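Mite allergen Der p 5 (Dermatophagoides pteronyssinus, PDB 3MQ1) is an IgE-binding dust mite allergen of undefined biological function that folds as a three-helix bundle and self-associates into homodimers and larger oligomers. Local coordinates at residues F21-Q24 with E25-H29. Residues are numbered along the deposited sequence; the frame is centred on the assembly and turned at random.
Sequences FYLQ and EQINH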
ATOM      1  N   PHE B  21     -18.013  -2.783 -27.606  1.00 57.40           N
ATOM      2  CA  PHE B  21     -18.423  -1.506 -28.179  1.00 69.71           C
ATOM      3  C   PHE B  21     -19.602  -1.699 -29.126  1.00 66.05           C
ATOM      4  O   PHE B  21     -20.563  -0.929 -29.102  1.00 72.85           O
ATOM      5  CB  PHE B  21     -17.259  -0.837 -28.914  1.00 67.60           C
ATOM      6  CG  PHE B  21     -16.227  -0.239 -28.002  1.00 53.60           C
ATOM      7  CD1 PHE B  21     -16.475   0.953 -27.341  1.00 57.08           C
ATOM      8  CD2 PHE B  21     -15.004  -0.862 -27.813  1.00 61.47           C
ATOM      9  CE1 PHE B  21     -15.526   1.508 -26.503  1.00 68.56           C
ATOM     10  CE2 PHE B  21     -14.052  -0.311 -26.977  1.00 71.09           C
ATOM     11  CZ  PHE B  21     -14.313   0.876 -26.321  1.00 78.72           C
ATOM     12  N   TYR B  22     -19.521  -2.732 -29.959  1.00 61.75           N
ATOM     13  CA  TYR B  22     -20.602  -3.067 -30.877  1.00 80.16           C
ATOM     14  C   TYR B  22     -21.870  -3.371 -30.092  1.00 86.96           C
ATOM     15  O   TYR B  22     -22.976  -3.072 -30.537  1.00 93.91           O
ATOM     16  CB  TYR B  22     -20.213  -4.267 -31.742  1.00 91.83           C
ATOM     17  CG  TYR B  22     -21.216  -4.599 -32.825  1.00 96.21           C
ATOM     18  CD1 TYR B  22     -21.122  -4.024 -34.086  1.00 97.19           C
ATOM     19  CD2 TYR B  22     -22.253  -5.491 -32.589  1.00 92.33           C
ATOM     20  CE1 TYR B  22     -22.033  -4.326 -35.079  1.00104.90           C
ATOM     21  CE2 TYR B  22     -23.169  -5.800 -33.577  1.00 98.26           C
ATOM     22  CZ  TYR B  22     -23.055  -5.213 -34.819  1.00107.01           C
ATOM     23  OH  TYR B  22     -23.964  -5.517 -35.805  1.00113.73           O
ATOM     24  N   LEU B  23     -21.696  -3.970 -28.918  1.00 69.86           N
ATOM     25  CA  LEU B  23     -22.813  -4.257 -28.028  1.00 70.78           C
ATOM     26  C   LEU B  23     -23.401  -2.958 -27.492  1.00 84.56           C
ATOM     27  O   LEU B  23     -24.618  -2.773 -27.481  1.00 91.32           O
ATOM     28  CB  LEU B  23     -22.354  -5.139 -26.866  1.00 65.64           C
ATOM     29  CG  LEU B  23     -23.412  -5.510 -25.827  1.00 48.58           C
ATOM     30  CD1 LEU B  23     -24.481  -6.398 -26.447  1.00 73.39           C
ATOM     31  CD2 LEU B  23     -22.771  -6.198 -24.634  1.00 55.11           C
ATOM     32  N   GLN B  24     -22.524  -2.063 -27.050  1.00 82.59           N
ATOM     33  CA  GLN B  24     -22.939  -0.767 -26.527  1.00 85.38           C
ATOM     34  C   GLN B  24     -23.786  -0.011 -27.543  1.00 96.19           C
ATOM     35  O   GLN B  24     -24.763   0.646 -27.185  1.00 98.27           O
ATOM     36  CB  GLN B  24     -21.714   0.066 -26.138  1.00 91.19           C
ATOM     37  CG  GLN B  24     -22.038   1.480 -25.678  1.00 98.62           C
ATOM     38  CD  GLN B  24     -22.828   1.510 -24.384  1.00111.30           C
ATOM     39  OE1 GLN B  24     -22.951   0.500 -23.692  1.00128.63           O
ATOM     40  NE2 GLN B  24     -23.368   2.677 -24.049  1.00104.54           N
ATOM     41  N   GLU B  25     -23.407  -0.111 -28.813  1.00 92.22           N
ATOM     42  CA  GLU B  25     -24.137   0.562 -29.881  1.00 93.99           C
ATOM     43  C   GLU B  25     -25.497  -0.089 -30.105  1.00 97.30           C
ATOM     44  O   GLU B  25     -26.487   0.594 -30.371  1.00114.84           O
ATOM     45  CB  GLU B  25     -23.320   0.559 -31.175  1.00 87.73           C
ATOM     46  CG  GLU B  25     -21.923   1.142 -31.025  1.00 90.00           C
ATOM     47  CD  GLU B  25     -21.936   2.567 -30.500  1.00 95.72           C
ATOM     48  OE1 GLU B  25     -22.947   3.271 -30.703  1.00 99.08           O
ATOM     49  OE2 GLU B  25     -20.930   2.984 -29.890  1.00 99.55           O
ATOM     50  N   GLN B  26     -25.541  -1.413 -29.996  1.00 91.86           N
ATOM     51  CA  GLN B  26     -26.795  -2.150 -30.101  1.00 89.68           C
ATOM     52  C   GLN B  26     -27.787  -1.655 -29.055  1.00 89.78           C
ATOM     53  O   GLN B  26     -28.956  -1.416 -29.356  1.00101.66           O
ATOM     54  CB  GLN B  26     -26.553  -3.650 -29.918  1.00 93.89           C
ATOM     55  CG  GLN B  26     -25.787  -4.305 -31.054  1.00111.19           C
ATOM     56  CD  GLN B  26     -25.411  -5.741 -30.748  1.00122.75           C
ATOM     57  OE1 GLN B  26     -25.012  -6.064 -29.628  1.00118.04           O
ATOM     58  NE2 GLN B  26     -25.532  -6.612 -31.743  1.00129.55           N
ATOM     59  N   ILE B  27     -27.306  -1.504 -27.824  1.00 81.82           N
ATOM     60  CA  ILE B  27     -28.135  -1.016 -26.729  1.00 78.45           C
ATOM     61  C   ILE B  27     -28.636   0.395 -27.017  1.00 90.39           C
ATOM     62  O   ILE B  27     -29.786   0.727 -26.729  1.00101.08           O
ATOM     63  CB  ILE B  27     -27.361  -1.019 -25.397  1.00 67.62           C
ATOM     64  CG1 ILE B  27     -26.823  -2.420 -25.098  1.00 89.29           C
ATOM     65  CG2 ILE B  27     -28.248  -0.530 -24.262  1.00 84.31           C
ATOM     66  CD1 ILE B  27     -26.025  -2.508 -23.816  1.00105.70           C
ATOM     67  N   ASN B  28     -27.766   1.221 -27.590  1.00 75.96           N
ATOM     68  CA  ASN B  28     -28.122   2.592 -27.937  1.00 79.98           C
ATOM     69  C   ASN B  28     -29.274   2.652 -28.933  1.00 92.88           C
ATOM     70  O   ASN B  28     -30.335   3.201 -28.635  1.00 88.94           O
ATOM     71  CB  ASN B  28     -26.907   3.337 -28.496  1.00 74.90           C
ATOM     72  CG  ASN B  28     -25.803   3.505 -27.470  1.00103.93           C
ATOM     73  OD1 ASN B  28     -25.951   3.115 -26.312  1.00124.05           O
ATOM     74  ND2 ASN B  28     -24.688   4.090 -27.892  1.00104.71           N
ATOM     75  N   HIS B  29     -29.060   2.084 -30.115  1.00 94.45           N
ATOM     76  CA  HIS B  29     -30.081   2.064 -31.157  1.00112.67           C
ATOM     77  C   HIS B  29     -31.375   1.430 -30.660  1.00113.69           C
ATOM     78  O   HIS B  29     -32.467   1.824 -31.070  1.00127.46           O
ATOM     79  CB  HIS B  29     -29.574   1.321 -32.394  1.00109.25           C
ATOM     80  CG  HIS B  29     -30.625   1.093 -33.433  1.00125.18           C
ATOM     81  ND1 HIS B  29     -31.020   2.071 -34.322  1.00133.85           N
ATOM     82  CD2 HIS B  29     -31.366  -0.003 -33.727  1.00133.38           C
ATOM     83  CE1 HIS B  29     -31.958   1.588 -35.117  1.00144.27           C
ATOM     84  NE2 HIS B  29     -32.186   0.332 -34.778  1.00143.67           N
TER
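Tyr22 and Gln26, one helical turn apart, meet ring edge to amide: Gln26 NE2 lies near the plane of the phenol ring, 3.1 Å from Tyr22 CE2, and the two flat groups are turned 61° against each other. With CG anti to the carbonyl carbon (chi1 -69°), the Gln26 chain turns back past Tyr22 O and, extended beyond CG, sets its amide between the Tyr22 ring and Leu23. Gln26 OE1 lies on the side of Leu23, 3.2 Å from Leu23 CD1, a plain van der Waals approach.

The apolar contact joins Leu23 CG and Ile27 CD1, 4.5 Å apart, both residues being buried. On an outer side, Gln24 and Asn28 bring their amides together nearly perpendicular, at 88°; Gln24 NE2 is 3.5 Å from Asn28 OD1, too poorly angled for a hydrogen bond.

Beneath the side chains run the i+4 to i N-H...O=C bonds of a regular alpha-helix. Glu25 N donates to Phe21 O (3.0 Å), Gln26 N to Tyr22 O, Ile27 N to Leu23 O and Asn28 N to Gln24 O; the Ile27 bond is the straightest of the four.

Residues 21-24 belong to an experimentally mapped conformational IgE epitope. Phe21 packs on Met6 of a second subunit. Within the three-helix bundle, Leu23 packs on Glu45 and Met46 of helix 36-63, where Glu45 also takes a weak hydrogen bond from Gln26 NE2, and Ile27 packs against Glu94, Arg97 and Val98 of helix 71-99.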